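Uncharacterized protein (Vibrio parahaemolyticus, PDB 1ZBP) is of unknown function but belongs to the ImpE family, joining an alpha-helical N-terminal part to a mostly beta C-terminal part. Local coordinates at residues 155-160 with 165-170. Sequence-based numbering, arbitrary orientation.
Sequences YIELFS and YFLVPI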
# COMPACT_ATOMS: atom_id res chain seq x y z
N TYR A 155 -11.52 1.77 2.49
CA TYR A 155 -10.72 2.21 1.34
C TYR A 155 -9.57 1.27 1.00
O TYR A 155 -9.04 0.58 1.86
CB TYR A 155 -10.12 3.59 1.60
CG TYR A 155 -11.10 4.73 1.56
CD1 TYR A 155 -11.23 5.52 0.42
CD2 TYR A 155 -11.90 5.02 2.67
CE1 TYR A 155 -12.14 6.56 0.38
CE2 TYR A 155 -12.82 6.07 2.63
CZ TYR A 155 -12.93 6.83 1.49
OH TYR A 155 -13.85 7.86 1.43
N ILE A 156 -9.18 1.24 -0.27
CA ILE A 156 -8.03 0.46 -0.67
C ILE A 156 -7.08 1.51 -1.21
O ILE A 156 -7.50 2.65 -1.52
CB ILE A 156 -8.30 -0.58 -1.79
CG1 ILE A 156 -8.95 0.09 -2.99
CG2 ILE A 156 -9.11 -1.74 -1.24
CD1 ILE A 156 -8.84 -0.73 -4.26
N GLU A 157 -5.81 1.16 -1.30
CA GLU A 157 -4.79 2.08 -1.78
C GLU A 157 -4.24 1.62 -3.13
O GLU A 157 -4.13 0.42 -3.41
CB GLU A 157 -3.65 2.18 -0.77
CG GLU A 157 -4.09 2.52 0.66
CD GLU A 157 -2.90 2.75 1.60
OE1 GLU A 157 -2.56 3.91 1.90
OE2 GLU A 157 -2.28 1.77 2.06
N LEU A 158 -3.90 2.56 -3.99
CA LEU A 158 -3.36 2.21 -5.29
C LEU A 158 -2.29 3.20 -5.65
O LEU A 158 -2.37 4.36 -5.30
CB LEU A 158 -4.46 2.25 -6.37
CG LEU A 158 -5.59 1.21 -6.30
CD1 LEU A 158 -6.74 1.64 -7.21
CD2 LEU A 158 -5.06 -0.16 -6.72
N PHE A 159 -1.26 2.71 -6.34
CA PHE A 159 -0.19 3.56 -6.82
C PHE A 159 -0.39 3.49 -8.34
O PHE A 159 -0.18 2.45 -8.94
CB PHE A 159 1.18 2.99 -6.44
CG PHE A 159 1.48 3.06 -4.97
CD1 PHE A 159 0.78 3.94 -4.13
CD2 PHE A 159 2.50 2.31 -4.42
CE1 PHE A 159 1.09 4.05 -2.79
CE2 PHE A 159 2.83 2.42 -3.07
CZ PHE A 159 2.12 3.30 -2.25
N SER A 160 -0.83 4.58 -8.96
CA SER A 160 -1.06 4.60 -10.40
C SER A 160 0.24 4.66 -11.18
O SER A 160 1.29 5.04 -10.65
CB SER A 160 -1.92 5.80 -10.78
OG SER A 160 -1.23 7.00 -10.55
N TYR A 165 -0.83 8.59 -5.91
CA TYR A 165 -1.35 7.78 -4.80
C TYR A 165 -2.87 7.95 -4.75
O TYR A 165 -3.38 9.06 -4.57
CB TYR A 165 -0.72 8.26 -3.49
CG TYR A 165 -1.38 7.77 -2.22
CD1 TYR A 165 -1.63 6.40 -2.01
CD2 TYR A 165 -1.74 8.66 -1.21
CE1 TYR A 165 -2.23 5.95 -0.82
CE2 TYR A 165 -2.34 8.22 -0.03
CZ TYR A 165 -2.58 6.87 0.16
OH TYR A 165 -3.19 6.44 1.32
N PHE A 166 -3.59 6.84 -4.92
CA PHE A 166 -5.06 6.86 -4.90
C PHE A 166 -5.68 6.15 -3.70
O PHE A 166 -5.19 5.12 -3.24
CB PHE A 166 -5.63 6.20 -6.17
CG PHE A 166 -5.65 7.10 -7.37
CD1 PHE A 166 -4.48 7.42 -8.05
CD2 PHE A 166 -6.87 7.59 -7.86
CE1 PHE A 166 -4.51 8.22 -9.21
CE2 PHE A 166 -6.92 8.38 -9.01
CZ PHE A 166 -5.74 8.70 -9.69
N LEU A 167 -6.78 6.72 -3.20
CA LEU A 167 -7.55 6.16 -2.10
C LEU A 167 -8.92 5.92 -2.71
O LEU A 167 -9.65 6.86 -3.05
CB LEU A 167 -7.66 7.15 -0.94
CG LEU A 167 -6.59 6.96 0.15
CD1 LEU A 167 -6.68 8.08 1.17
CD2 LEU A 167 -6.79 5.60 0.83
N VAL A 168 -9.25 4.64 -2.88
CA VAL A 168 -10.49 4.27 -3.53
C VAL A 168 -11.41 3.46 -2.64
O VAL A 168 -11.02 2.43 -2.08
CB VAL A 168 -10.19 3.49 -4.82
CG1 VAL A 168 -11.47 3.02 -5.46
CG2 VAL A 168 -9.40 4.38 -5.77
N PRO A 169 -12.65 3.94 -2.48
CA PRO A 169 -13.68 3.29 -1.66
C PRO A 169 -13.86 1.85 -2.11
O PRO A 169 -14.02 1.60 -3.29
CB PRO A 169 -14.93 4.13 -1.95
CG PRO A 169 -14.37 5.48 -2.17
CD PRO A 169 -13.15 5.20 -3.04
N ILE A 170 -13.80 0.91 -1.17
CA ILE A 170 -13.97 -0.49 -1.50
C ILE A 170 -15.33 -0.63 -2.21
O ILE A 170 -15.48 -1.41 -3.14
CB ILE A 170 -13.92 -1.37 -0.23
CG1 ILE A 170 -12.52 -1.31 0.36
CG2 ILE A 170 -14.30 -2.81 -0.57
CD1 ILE A 170 -12.38 -2.04 1.69
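Ile156 pairs with Val168 and Leu158 with Phe166 in an antiparallel beta hairpin, each couple closed by two backbone hydrogen bonds; the straightest, Phe166 N to Leu158 O, is 2.8 Å long with 176° at the hydrogen. Phe159, Tyr165 and Leu167 face helix 65-84, Phe159 also meeting Trp189 and Pro207; on the other face Leu158 and Val168 pack on strand 189-196 and Ile156 on Met206. On this second face Ile156 CG1 and Val168 CB lie alongside at 4.1 Å, and Leu158 CD1 reaches diagonally to Val168 CG2. At the open end of the hairpin, Ile156 CG2 meets Ile170 CG1 at 3.8 Å. On the face of Glu157 and Leu167, Tyr155 brings its CE1 within 3.6 Å of Pro169 CG, while Leu167 CD2 lies 4.0 Å from Tyr155 CB. Tyr165 CD1 approaches the edge of the Phe159 ring, 3.7 Å from CE1. The Tyr165 ring swings away from its backbone N (chi1 166°) and leans obliquely across the sheet to the Glu157 side chain, which is extended beyond CG. Salt bridges from Arg81 to OE1 and Lys241 to OE2 probably keep this buried carboxylate ionised. Its plane stands 77° from the Tyr165 ring, and Tyr165 OH donates to the anti lone pair of Glu157 OE1 at 2.7 Å.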